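PDB 3G3S: GCN5-related N-acetyltransferase from Streptococcus suis, which probably transfers an acetyl group from acetyl-coenzyme A to an amine substrate that has not been identified. Local coordinates for residues F97-T102 against K241-Y246; L217-D222 against L235-D240; S51-L56 against N72-P77. One frame throughout, in Å; residues are numbered along the deposited sequence.

Contact 1 of 3, residues F97-T102 against K241-Y246. With EDO (1,2-ethanediol), chain F.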
# COMPACT_ATOMS: atom_id res chain seq x y z
N PHE A 97 -14.49 2.00 28.63
CA PHE A 97 -13.19 1.79 29.27
C PHE A 97 -12.11 2.55 28.51
O PHE A 97 -12.39 3.11 27.44
CB PHE A 97 -12.85 0.29 29.44
CG PHE A 97 -12.59 -0.43 28.14
CD1 PHE A 97 -13.62 -0.84 27.35
CD2 PHE A 97 -11.30 -0.72 27.73
CE1 PHE A 97 -13.39 -1.52 26.20
CE2 PHE A 97 -11.06 -1.37 26.56
CZ PHE A 97 -12.11 -1.78 25.78
N THR A 98 -10.90 2.56 29.07
CA THR A 98 -9.77 3.31 28.53
C THR A 98 -8.65 2.41 28.09
O THR A 98 -8.28 1.48 28.80
CB THR A 98 -9.20 4.29 29.58
OG1 THR A 98 -10.25 5.18 30.00
CG2 THR A 98 -8.03 5.11 29.01
N ARG A 99 -8.18 2.66 26.87
CA ARG A 99 -7.04 1.97 26.29
C ARG A 99 -5.96 3.03 26.18
O ARG A 99 -6.25 4.23 26.32
CB ARG A 99 -7.37 1.36 24.93
CG ARG A 99 -8.26 0.13 25.02
CD ARG A 99 -8.61 -0.43 23.63
NE ARG A 99 -7.43 -0.77 22.83
CZ ARG A 99 -6.93 -1.98 22.66
NH1 ARG A 99 -7.46 -3.03 23.26
NH2 ARG A 99 -5.88 -2.14 21.89
N TYR A 100 -4.72 2.58 25.95
CA TYR A 100 -3.57 3.47 25.93
C TYR A 100 -2.76 3.28 24.65
O TYR A 100 -2.17 2.24 24.42
CB TYR A 100 -2.71 3.24 27.20
CG TYR A 100 -3.54 3.43 28.47
CD1 TYR A 100 -4.27 2.39 29.00
CD2 TYR A 100 -3.61 4.68 29.13
CE1 TYR A 100 -5.07 2.54 30.13
CE2 TYR A 100 -4.41 4.84 30.28
CZ TYR A 100 -5.15 3.76 30.75
OH TYR A 100 -5.92 3.84 31.87
N ALA A 101 -2.75 4.33 23.84
CA ALA A 101 -2.00 4.34 22.62
C ALA A 101 -0.55 4.63 22.99
O ALA A 101 -0.30 5.33 23.95
CB ALA A 101 -2.52 5.42 21.72
N THR A 102 0.36 4.14 22.19
CA THR A 102 1.79 4.42 22.39
C THR A 102 2.30 5.15 21.15
O THR A 102 1.70 5.09 20.08
CB THR A 102 2.60 3.12 22.67
OG1 THR A 102 2.67 2.30 21.50
CG2 THR A 102 1.98 2.33 23.86
N LYS A 241 -1.35 8.62 24.42
CA LYS A 241 -2.47 9.13 25.19
C LYS A 241 -3.44 8.00 25.50
O LYS A 241 -3.49 6.98 24.78
CB LYS A 241 -3.25 10.24 24.45
CG LYS A 241 -3.84 9.82 23.10
CD LYS A 241 -4.77 10.87 22.48
CE LYS A 241 -6.19 10.82 23.10
NZ LYS A 241 -7.24 11.63 22.37
N ALA A 242 -4.19 8.22 26.57
CA ALA A 242 -5.26 7.36 26.97
C ALA A 242 -6.37 7.68 25.98
O ALA A 242 -6.46 8.81 25.53
CB ALA A 242 -5.70 7.72 28.37
N TYR A 243 -7.16 6.70 25.60
CA TYR A 243 -8.26 6.97 24.69
C TYR A 243 -9.50 6.15 25.04
O TYR A 243 -9.40 5.11 25.69
CB TYR A 243 -7.82 6.78 23.24
CG TYR A 243 -7.58 5.38 22.76
CD1 TYR A 243 -8.61 4.59 22.33
CD2 TYR A 243 -6.29 4.85 22.64
CE1 TYR A 243 -8.40 3.34 21.87
CE2 TYR A 243 -6.08 3.56 22.15
CZ TYR A 243 -7.16 2.82 21.77
OH TYR A 243 -7.03 1.57 21.27
N GLN A 244 -10.67 6.64 24.62
CA GLN A 244 -11.94 5.97 24.88
C GLN A 244 -12.21 4.75 24.01
O GLN A 244 -12.02 4.78 22.79
CB GLN A 244 -13.12 6.94 24.68
CG GLN A 244 -13.12 8.18 25.61
CD GLN A 244 -14.41 9.00 25.54
OE1 GLN A 244 -15.41 8.58 24.93
NE2 GLN A 244 -14.39 10.19 26.16
N ALA A 245 -12.74 3.70 24.63
CA ALA A 245 -13.13 2.48 23.93
C ALA A 245 -14.38 1.93 24.58
O ALA A 245 -14.68 2.26 25.75
CB ALA A 245 -11.97 1.42 23.94
N TYR A 246 -15.10 1.12 23.80
CA TYR A 246 -16.33 0.45 24.23
C TYR A 246 -16.38 -1.00 23.77
O TYR A 246 -15.84 -1.33 22.73
CB TYR A 246 -17.57 1.16 23.66
CG TYR A 246 -17.79 2.58 24.13
CD1 TYR A 246 -17.21 3.66 23.46
CD2 TYR A 246 -18.60 2.86 25.22
CE1 TYR A 246 -17.42 4.95 23.86
CE2 TYR A 246 -18.81 4.15 25.63
CZ TYR A 246 -18.21 5.19 24.96
OH TYR A 246 -18.43 6.47 25.42
C1 EDO F . -4.71 -6.06 19.39
O1 EDO F . -4.47 -6.52 20.73
C2 EDO F . -4.73 -4.54 19.32
O2 EDO F . -4.00 -3.98 20.42

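Contact 2 of 3, residues L217-D222 against L235-D240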
# COMPACT_ATOMS: atom_id res chain seq x y z
N LEU A 217 10.36 -4.51 10.15
CA LEU A 217 8.96 -4.26 10.47
C LEU A 217 8.86 -3.46 11.75
O LEU A 217 9.67 -3.63 12.66
CB LEU A 217 8.24 -5.59 10.66
CG LEU A 217 8.30 -6.53 9.46
CD1 LEU A 217 7.72 -7.87 9.81
CD2 LEU A 217 7.59 -5.91 8.28
N TYR A 218 7.90 -2.53 11.83
CA TYR A 218 7.67 -1.81 13.07
C TYR A 218 6.71 -2.63 13.93
O TYR A 218 5.62 -3.00 13.44
CB TYR A 218 7.08 -0.42 12.86
CG TYR A 218 6.75 0.24 14.17
CD1 TYR A 218 7.77 0.67 15.01
CD2 TYR A 218 5.43 0.38 14.62
CE1 TYR A 218 7.50 1.24 16.23
CE2 TYR A 218 5.16 0.98 15.85
CZ TYR A 218 6.22 1.40 16.66
OH TYR A 218 5.99 1.98 17.87
N PRO A 219 7.12 -2.99 15.16
CA PRO A 219 6.25 -3.70 16.08
C PRO A 219 5.41 -2.73 16.90
O PRO A 219 5.89 -2.09 17.84
CB PRO A 219 7.23 -4.47 16.96
CG PRO A 219 8.46 -3.62 16.97
CD PRO A 219 8.47 -2.79 15.73
N SER A 220 4.15 -2.57 16.53
CA SER A 220 3.26 -1.64 17.25
C SER A 220 2.64 -2.20 18.51
O SER A 220 2.28 -3.39 18.56
CB SER A 220 2.09 -1.23 16.34
OG SER A 220 1.16 -0.44 17.03
N TRP A 221 2.44 -1.33 19.50
CA TRP A 221 1.75 -1.70 20.74
C TRP A 221 0.60 -0.72 21.01
O TRP A 221 0.78 0.50 20.99
CB TRP A 221 2.70 -1.67 21.92
CG TRP A 221 2.23 -2.38 23.14
CD1 TRP A 221 1.28 -1.97 24.03
CD2 TRP A 221 2.76 -3.60 23.67
NE1 TRP A 221 1.16 -2.86 25.06
CE2 TRP A 221 2.05 -3.87 24.87
CE3 TRP A 221 3.74 -4.49 23.23
CZ2 TRP A 221 2.29 -5.02 25.63
CZ3 TRP A 221 3.98 -5.64 24.00
CH2 TRP A 221 3.25 -5.88 25.19
N ASP A 222 -0.58 -1.26 21.27
CA ASP A 222 -1.73 -0.46 21.63
C ASP A 222 -2.28 -1.19 22.87
O ASP A 222 -2.78 -2.30 22.78
CB ASP A 222 -2.72 -0.38 20.49
CG ASP A 222 -3.69 0.75 20.64
OD1 ASP A 222 -3.29 1.92 20.61
OD2 ASP A 222 -4.92 0.44 20.68
N LEU A 235 9.32 -2.50 27.70
CA LEU A 235 9.87 -2.91 26.40
C LEU A 235 10.37 -1.76 25.56
O LEU A 235 10.91 -1.98 24.49
CB LEU A 235 8.82 -3.71 25.62
CG LEU A 235 8.43 -5.05 26.26
CD1 LEU A 235 7.20 -5.60 25.60
CD2 LEU A 235 9.57 -6.08 26.20
N GLY A 236 10.13 -0.53 26.01
CA GLY A 236 10.64 0.66 25.33
C GLY A 236 9.62 1.60 24.76
O GLY A 236 9.97 2.67 24.30
N TYR A 237 8.34 1.20 24.76
CA TYR A 237 7.31 2.07 24.22
C TYR A 237 7.04 3.23 25.17
O TYR A 237 7.31 3.15 26.37
CB TYR A 237 6.02 1.27 23.95
CG TYR A 237 6.18 0.16 22.95
CD1 TYR A 237 6.02 0.40 21.60
CD2 TYR A 237 6.45 -1.14 23.35
CE1 TYR A 237 6.18 -0.59 20.68
CE2 TYR A 237 6.57 -2.16 22.43
CZ TYR A 237 6.41 -1.89 21.08
OH TYR A 237 6.58 -2.87 20.13
N GLU A 238 6.54 4.34 24.63
CA GLU A 238 6.16 5.48 25.44
C GLU A 238 4.72 5.79 25.15
O GLU A 238 4.26 5.71 24.01
CB GLU A 238 7.01 6.69 25.13
CG GLU A 238 8.44 6.54 25.62
CD GLU A 238 9.30 7.74 25.34
OE1 GLU A 238 8.75 8.80 24.98
OE2 GLU A 238 10.54 7.61 25.49
N LEU A 239 4.01 6.17 26.21
CA LEU A 239 2.61 6.51 26.13
C LEU A 239 2.39 7.70 25.20
O LEU A 239 3.17 8.67 25.23
CB LEU A 239 2.09 6.88 27.52
CG LEU A 239 0.67 7.44 27.62
CD1 LEU A 239 -0.40 6.38 27.33
CD2 LEU A 239 0.45 8.04 29.01
N ASP A 240 1.36 7.60 24.36
CA ASP A 240 0.91 8.69 23.52
C ASP A 240 -0.23 9.32 24.32
O ASP A 240 -0.08 10.39 24.90
CB ASP A 240 0.44 8.17 22.15
CG ASP A 240 -0.17 9.27 21.26
OD1 ASP A 240 -0.18 10.45 21.66
OD2 ASP A 240 -0.63 8.94 20.13

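Contact 3 of 3, residues S51-L56 against N72-P77. With EDO (1,2-ethanediol), chain H.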
# COMPACT_ATOMS: atom_id res chain seq x y z
N SER A 51 -12.20 -12.05 17.18
CA SER A 51 -12.36 -10.82 17.94
C SER A 51 -12.21 -9.69 16.90
O SER A 51 -11.67 -9.91 15.82
CB SER A 51 -11.32 -10.69 19.05
OG SER A 51 -10.10 -10.34 18.50
N PHE A 52 -12.72 -8.50 17.22
CA PHE A 52 -12.76 -7.40 16.28
C PHE A 52 -12.47 -6.05 16.88
O PHE A 52 -12.63 -5.83 18.09
CB PHE A 52 -14.20 -7.24 15.73
CG PHE A 52 -14.69 -8.39 14.92
CD1 PHE A 52 -15.17 -9.55 15.53
CD2 PHE A 52 -14.71 -8.32 13.53
CE1 PHE A 52 -15.63 -10.62 14.76
CE2 PHE A 52 -15.17 -9.38 12.78
CZ PHE A 52 -15.63 -10.52 13.39
N PHE A 53 -12.09 -5.15 16.00
CA PHE A 53 -12.02 -3.73 16.25
C PHE A 53 -12.91 -3.05 15.23
O PHE A 53 -12.92 -3.41 14.05
CB PHE A 53 -10.62 -3.17 16.09
CG PHE A 53 -9.79 -3.37 17.31
CD1 PHE A 53 -9.17 -4.59 17.55
CD2 PHE A 53 -9.64 -2.35 18.23
CE1 PHE A 53 -8.41 -4.78 18.69
CE2 PHE A 53 -8.87 -2.54 19.40
CZ PHE A 53 -8.27 -3.74 19.62
N GLY A 54 -13.54 -1.99 15.69
CA GLY A 54 -14.38 -1.13 14.88
C GLY A 54 -13.92 0.29 15.16
O GLY A 54 -14.19 0.82 16.23
N PHE A 55 -13.16 0.88 14.25
CA PHE A 55 -12.73 2.27 14.39
C PHE A 55 -13.69 3.13 13.64
O PHE A 55 -13.84 3.00 12.43
CB PHE A 55 -11.34 2.48 13.85
CG PHE A 55 -10.27 1.81 14.66
CD1 PHE A 55 -9.90 0.50 14.39
CD2 PHE A 55 -9.66 2.48 15.70
CE1 PHE A 55 -8.89 -0.11 15.12
CE2 PHE A 55 -8.64 1.87 16.46
CZ PHE A 55 -8.27 0.59 16.17
N LEU A 56 -14.28 4.08 14.36
CA LEU A 56 -15.37 4.90 13.82
C LEU A 56 -14.99 6.35 13.55
O LEU A 56 -14.74 7.07 14.48
CB LEU A 56 -16.51 4.85 14.83
CG LEU A 56 -17.05 3.43 15.04
CD1 LEU A 56 -17.57 3.29 16.51
CD2 LEU A 56 -18.06 3.11 13.95
N ASN A 72 -17.72 -9.87 18.85
CA ASN A 72 -16.80 -9.74 19.96
C ASN A 72 -15.87 -8.58 19.58
O ASN A 72 -14.75 -8.81 19.11
CB ASN A 72 -16.05 -11.04 20.13
CG ASN A 72 -15.04 -10.99 21.25
OD1 ASN A 72 -15.18 -10.18 22.18
ND2 ASN A 72 -14.01 -11.85 21.17
N ILE A 73 -16.33 -7.35 19.81
CA ILE A 73 -15.69 -6.14 19.24
C ILE A 73 -15.34 -5.04 20.20
O ILE A 73 -16.05 -4.83 21.19
CB ILE A 73 -16.66 -5.53 18.15
CG1 ILE A 73 -15.97 -4.46 17.31
CG2 ILE A 73 -17.90 -4.95 18.78
CD1 ILE A 73 -16.58 -4.26 15.95
N ILE A 74 -14.19 -4.39 19.95
CA ILE A 74 -13.82 -3.15 20.64
C ILE A 74 -14.16 -1.99 19.68
O ILE A 74 -13.63 -1.94 18.55
CB ILE A 74 -12.31 -3.10 21.11
CG1 ILE A 74 -11.99 -4.27 22.07
CG2 ILE A 74 -11.99 -1.72 21.75
CD1 ILE A 74 -10.47 -4.39 22.47
N LEU A 75 -15.10 -1.13 20.09
CA LEU A 75 -15.49 0.06 19.35
C LEU A 75 -14.59 1.21 19.75
O LEU A 75 -14.46 1.51 20.95
CB LEU A 75 -16.92 0.48 19.69
CG LEU A 75 -18.00 -0.54 19.46
CD1 LEU A 75 -19.35 0.09 19.78
CD2 LEU A 75 -17.95 -1.00 18.04
N VAL A 76 -13.98 1.87 18.77
CA VAL A 76 -13.09 2.98 19.06
C VAL A 76 -13.60 4.25 18.36
O VAL A 76 -13.41 4.41 17.17
CB VAL A 76 -11.63 2.70 18.67
CG1 VAL A 76 -10.76 3.91 19.11
CG2 VAL A 76 -11.12 1.36 19.26
N PRO A 77 -14.22 5.16 19.11
CA PRO A 77 -14.71 6.41 18.54
C PRO A 77 -13.60 7.41 18.23
O PRO A 77 -12.74 7.66 19.07
CB PRO A 77 -15.56 6.99 19.65
CG PRO A 77 -15.06 6.44 20.89
CD PRO A 77 -14.50 5.08 20.57
C1 EDO H . -13.23 9.73 21.73
O1 EDO H . -12.11 10.21 21.00
C2 EDO H . -13.65 10.81 22.71
O2 EDO H . -12.59 10.94 23.66

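Contact 1 of 3, residues F97-T102 against K241-Y246
Arg99 and Tyr243 face each other as a hydrogen-bonded pair in an antiparallel ladder between two neighbouring strands of the mixed central sheet of this GNAT-family protein. Backbone bonds run both ways at this pair and again at Phe97 and Ala245. The two side chains leave the sheet on the same face, side by side and pointing the same way. Tyr243 has CG between its backbone N and carbonyl carbon (chi1 71°). From there the ring lies against Arg99, whose CB sits over one face, toward the rim, 3.8 Å from the ring centroid. The arginine chain bends at chi3 (57°). Its NE donates to Tyr243 OH at 2.8 Å, with the hydroxyl close to the guanidinium plane. Asp222 OD2 forms a salt bridge with Arg99 NH2 and a hydrogen bond with Tyr243 OH, so one carboxylate oxygen links the two side chains.

Further along this face, Ala245 CB lies over the Phe97 ring, 3.7 Å from CZ and offset toward the rim. The same methyl touches Arg99 CD at 3.8 Å. Thr98, Tyr100 and Ala242 occupy the other face. There Ala242 CB touches both Thr98 CG2 (3.6 Å) and Tyr100 CE2 (3.7 Å). A 1,2-ethanediol, probably from the crystallisation liquor, meets the guanidinium at its edge, where Arg99 NH2 donates to its O2 at 3.0 Å.

Contact 2 of 3, residues L217-D222 against L235-D240
Tyr237 reaches across to Pro219, Trp221 and Tyr218, and its ring is the centre of the contact. Trp221 CB sits almost exactly over the middle of one ring face, 3.7 Å from the centroid. Trp221 has CG anti to its backbone N (chi1 -163°), and the two side chains cross at about a right angle. The indole does not lie flat on the phenol: its five-membered ring is turned 43° from the Tyr237 plane. Trp221 CE3 touches Tyr237 CE2 at 3.8 Å. At the far end of the indole, CZ3 meets Leu235 CD1 at 3.6 Å.

Two oxygens lie at the edge of the phenol, near its plane. Tyr237 OH donates to one of them, Pro219 O, over a short 2.5 Å, from above the carbonyl plane. Tyr218 slides past in the opposite direction, and its OH is the other, 3.8 Å from Tyr237 CE1. That hydroxyl is hydrogen-bonded to Thr106, while Trp221 NE1 is bonded to Ser228. Ile209 of helix 200-214 and Ala232 of helix 226-235 also touch Tyr237.

Gly236, with positive phi, ends helix 226-235 in a Schellman motif just before Tyr237. The arrangement is that of a strand-helix-strand segment of an alpha/beta GNAT fold, where the residues leaving the helix pack back onto the preceding strand.

Contact 3 of 3, residues S51-L56 against N72-P77
Strands 52-56 and 73-77 run parallel in direct register, their short axes 4.4 Å apart at closest and 16° from parallel. Five backbone hydrogen bonds join them, from Phe52 N to Asn72 O at one end to Leu56 N to Val76 O at the other.

Phe53 and Phe55 project from one face beside Ile74 and Val76. Phe53 and Ile74 lie side by side and point the same way, as do Phe55 and Val76. Ile74 CB sits over a face of the Phe53 ring, 4.2 Å from its centroid, and Ile74 CD1 reaches Phe53 CZ at 3.7 Å. Val76 CG2, anti to its own carbonyl carbon and beside the backbone N, meets the Phe53 ring at the edge, 4.1 Å from CD2. Val76 CB also touches Phe55 CD2 at 3.6 Å. Tyr178 packs its ring roughly perpendicular to Phe53 and takes part in a hydrogen bond with Ser51 OG.

On the other face, Ile73 has CG1 anti to its backbone N (chi1 -168°), and this atom packs on Phe52 CB at 3.7 Å. Beyond it, Ile73 CD1 comes to 3.8 Å from Gly54 N. Leu56 and Pro77 lie on this face too, where both touch Trp82 of helix 80-90. With helix 62-68 linking the strands, this is a beta-alpha-beta crossover.

In the fold
From the N terminus, contact 3 closes first, a short loop holding helix 62-68. Contact 1 opens later, on strand 94-102, and closes only when the chain returns as strand 239-248. Contact 2 opens and closes within that long excursion, around helix 226-235, so contacts 1 and 2 nest while contact 3 precedes both. All three reach one mixed sheet, in which strand 239-248 lies between strands 73-77 and 94-102. A probable hydrogen bond between Tyr246 O and Leu75 N links contacts 1 and 3. Another, between Thr102 OG1 and Trp221 O, links contacts 1 and 2. Contacts 2 and 3 lie on opposite sides of the chain's centre and do not touch.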